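Local atomic coordinates of chaperone SYCD (Yersinia enterocolitica, PDB entry 2VGX), a protein that serves as a tetratricopeptide-repeat chaperone for translocator proteins of the type III secretion system and probably also modulates yop operon expression. Residues S110-A115 and T130-M135. Sequence-based numbering, arbitrary orientation.
Sequences SGLFLA and TRVSSM
V132 rests one of its two methyls on the carbonyl O of L112 and aims the other at A115. CG1 stands anti to the backbone N of V132 (chi1 171°), which brings it 3.6 Å from the carbonyl O of L112; the same methyl is 4.3 Å from L112 CB. CG2, anti to the carbonyl carbon, faces the methyl of A115, with V132 CG2 4.2 Å from A115 CB. One branched residue thus meets two positions a single helical turn apart.

One turn on from V132, M135 meets the isobutyl fork of L112. L112 CD2 lies 3.9 Å from M135 CE. L112 CD1 sits 4.0 Å from M135 CB, so the leucine touches the thioether chain at its root and at its end. M135 CB reaches the leucine straight from the backbone; the bend at the last torsion (chi3 63°) turns only CE back toward L112. The two side chains cross at about a right angle.

Helices 105-119 and 128-138 run roughly antiparallel here, their local axes 9.9 Å apart at closest approach and 148° between directions, as neighbouring helices do in tetratricopeptide-repeat proteins such as this one. Both also pack on helix 90-100, whose F93 touches L112, V132 and M135 alike; L112 also rests on A96 and L136. No hydrogen bond joins the two segments, and no charged group takes part in their contact. Dispersion and burial of apolar surface hold them, the V132 methyl against the L112 carbonyl included.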
ATOM      1  N   SER B 110     -10.355  11.164 -31.540  1.00 13.62           N
ATOM      2  CA  SER B 110     -10.397  12.321 -30.599  1.00 14.46           C
ATOM      3  C   SER B 110      -9.281  12.246 -29.544  1.00 11.19           C
ATOM      4  O   SER B 110      -8.670  13.257 -29.224  1.00 13.01           O
ATOM      5  CB  SER B 110     -11.747  12.448 -29.897  1.00 14.89           C
ATOM      6  OG  SER B 110     -12.804  12.569 -30.837  1.00 19.48           O
ATOM      7  N   GLY B 111      -9.007  11.048 -29.023  1.00 11.79           N
ATOM      8  CA  GLY B 111      -7.920  10.837 -28.053  1.00 10.56           C
ATOM      9  C   GLY B 111      -6.548  11.164 -28.637  1.00 11.34           C
ATOM     10  O   GLY B 111      -5.748  11.848 -28.016  1.00  7.98           O
ATOM     11  N   LEU B 112      -6.289  10.681 -29.852  1.00 10.17           N
ATOM     12  CA  LEU B 112      -5.032  11.009 -30.565  1.00 11.57           C
ATOM     13  C   LEU B 112      -4.853  12.481 -30.882  1.00  9.39           C
ATOM     14  O   LEU B 112      -3.744  12.993 -30.720  1.00 12.17           O
ATOM     15  CB  LEU B 112      -4.892  10.159 -31.850  1.00 10.79           C
ATOM     16  CG  LEU B 112      -4.774   8.668 -31.507  1.00 12.55           C
ATOM     17  CD1 LEU B 112      -5.109   7.819 -32.790  1.00 11.86           C
ATOM     18  CD2 LEU B 112      -3.404   8.318 -30.965  1.00 10.72           C
ATOM     19  N   PHE B 113      -5.909  13.179 -31.303  1.00 10.78           N
ATOM     20  CA  PHE B 113      -5.771  14.662 -31.472  1.00 13.17           C
ATOM     21  C   PHE B 113      -5.383  15.407 -30.201  1.00 11.86           C
ATOM     22  O   PHE B 113      -4.631  16.366 -30.245  1.00 12.60           O
ATOM     23  CB  PHE B 113      -7.043  15.299 -32.057  1.00 16.14           C
ATOM     24  CG  PHE B 113      -7.223  15.025 -33.532  1.00 19.31           C
ATOM     25  CD1 PHE B 113      -6.188  15.266 -34.423  1.00 22.46           C
ATOM     26  CD2 PHE B 113      -8.412  14.499 -34.019  1.00 22.01           C
ATOM     27  CE1 PHE B 113      -6.355  14.993 -35.796  1.00 23.21           C
ATOM     28  CE2 PHE B 113      -8.576  14.236 -35.387  1.00 21.60           C
ATOM     29  CZ  PHE B 113      -7.557  14.481 -36.253  1.00 21.71           C
ATOM     30  N   LEU B 114      -5.920  14.976 -29.071  1.00 11.92           N
ATOM     31  CA  LEU B 114      -5.541  15.567 -27.787  1.00 11.73           C
ATOM     32  C   LEU B 114      -4.095  15.249 -27.457  1.00 12.21           C
ATOM     33  O   LEU B 114      -3.362  16.133 -27.037  1.00 15.79           O
ATOM     34  CB  LEU B 114      -6.462  15.078 -26.655  1.00 11.39           C
ATOM     35  CG  LEU B 114      -6.125  15.709 -25.272  1.00  9.46           C
ATOM     36  CD1 LEU B 114      -6.223  17.294 -25.289  1.00  9.27           C
ATOM     37  CD2 LEU B 114      -7.061  15.122 -24.255  1.00  7.56           C
ATOM     38  N   ALA B 115      -3.669  13.998 -27.639  1.00 12.84           N
ATOM     39  CA  ALA B 115      -2.256  13.656 -27.421  1.00 13.43           C
ATOM     40  C   ALA B 115      -1.366  14.533 -28.287  1.00 15.88           C
ATOM     41  O   ALA B 115      -0.361  15.041 -27.810  1.00 15.38           O
ATOM     42  CB  ALA B 115      -1.984  12.161 -27.708  1.00 14.09           C
ATOM     43  N   THR B 130       5.690  10.772 -33.487  1.00 19.31           N
ATOM     44  CA  THR B 130       5.804   9.983 -34.726  1.00 19.53           C
ATOM     45  C   THR B 130       4.732   8.894 -34.767  1.00 17.71           C
ATOM     46  O   THR B 130       4.082   8.715 -35.795  1.00 19.33           O
ATOM     47  CB  THR B 130       7.237   9.433 -34.856  1.00 20.85           C
ATOM     48  OG1 THR B 130       8.163  10.542 -34.816  1.00 21.38           O
ATOM     49  CG2 THR B 130       7.432   8.647 -36.150  1.00 19.58           C
ATOM     50  N   ARG B 131       4.520   8.189 -33.650  1.00 18.31           N
ATOM     51  CA  ARG B 131       3.485   7.142 -33.554  1.00 19.41           C
ATOM     52  C   ARG B 131       2.075   7.719 -33.700  1.00 17.80           C
ATOM     53  O   ARG B 131       1.209   7.167 -34.431  1.00 15.81           O
ATOM     54  CB  ARG B 131       3.603   6.335 -32.234  1.00 21.03           C
ATOM     55  CG  ARG B 131       4.883   5.473 -32.119  1.00 25.89           C
ATOM     56  CD  ARG B 131       5.204   5.026 -30.670  1.00 27.70           C
ATOM     57  NE  ARG B 131       4.373   3.921 -30.163  1.00 32.09           N
ATOM     58  CZ  ARG B 131       4.285   3.554 -28.870  1.00 33.96           C
ATOM     59  NH1 ARG B 131       4.962   4.200 -27.917  1.00 34.93           N
ATOM     60  NH2 ARG B 131       3.499   2.544 -28.516  1.00 33.80           N
ATOM     61  N   VAL B 132       1.829   8.836 -33.011  1.00 13.91           N
ATOM     62  CA  VAL B 132       0.523   9.482 -33.063  1.00 12.18           C
ATOM     63  C   VAL B 132       0.137   9.854 -34.500  1.00 13.21           C
ATOM     64  O   VAL B 132      -0.975   9.594 -34.916  1.00 12.31           O
ATOM     65  CB  VAL B 132       0.425  10.721 -32.100  1.00 10.23           C
ATOM     66  CG1 VAL B 132      -0.867  11.487 -32.368  1.00 10.96           C
ATOM     67  CG2 VAL B 132       0.432  10.230 -30.604  1.00  9.67           C
ATOM     68  N   SER B 133       1.048  10.476 -35.241  1.00 16.03           N
ATOM     69  CA  SER B 133       0.764  10.875 -36.624  1.00 17.21           C
ATOM     70  C   SER B 133       0.489   9.665 -37.495  1.00 17.23           C
ATOM     71  O   SER B 133      -0.372   9.701 -38.365  1.00 17.27           O
ATOM     72  CB  SER B 133       1.941  11.662 -37.217  1.00 19.80           C
ATOM     73  OG  SER B 133       2.121  12.867 -36.505  1.00 21.86           O
ATOM     74  N   SER B 134       1.239   8.612 -37.241  1.00 17.76           N
ATOM     75  CA  SER B 134       1.139   7.362 -37.975  1.00 21.23           C
ATOM     76  C   SER B 134      -0.242   6.756 -37.745  1.00 20.31           C
ATOM     77  O   SER B 134      -0.929   6.375 -38.702  1.00 18.89           O
ATOM     78  CB  SER B 134       2.279   6.435 -37.527  1.00 21.76           C
ATOM     79  OG  SER B 134       2.312   5.234 -38.266  1.00 29.14           O
ATOM     80  N   MET B 135      -0.664   6.689 -36.475  1.00 17.47           N
ATOM     81  CA  MET B 135      -1.989   6.158 -36.137  1.00 17.48           C
ATOM     82  C   MET B 135      -3.154   6.980 -36.669  1.00 13.71           C
ATOM     83  O   MET B 135      -4.140   6.425 -37.080  1.00 13.46           O
ATOM     84  CB  MET B 135      -2.124   5.963 -34.622  1.00 18.18           C
ATOM     85  CG  MET B 135      -1.108   4.975 -34.092  1.00 23.00           C
ATOM     86  SD  MET B 135      -0.978   5.048 -32.291  1.00 25.27           S
ATOM     87  CE  MET B 135      -2.637   4.543 -31.834  1.00 22.63           C
TER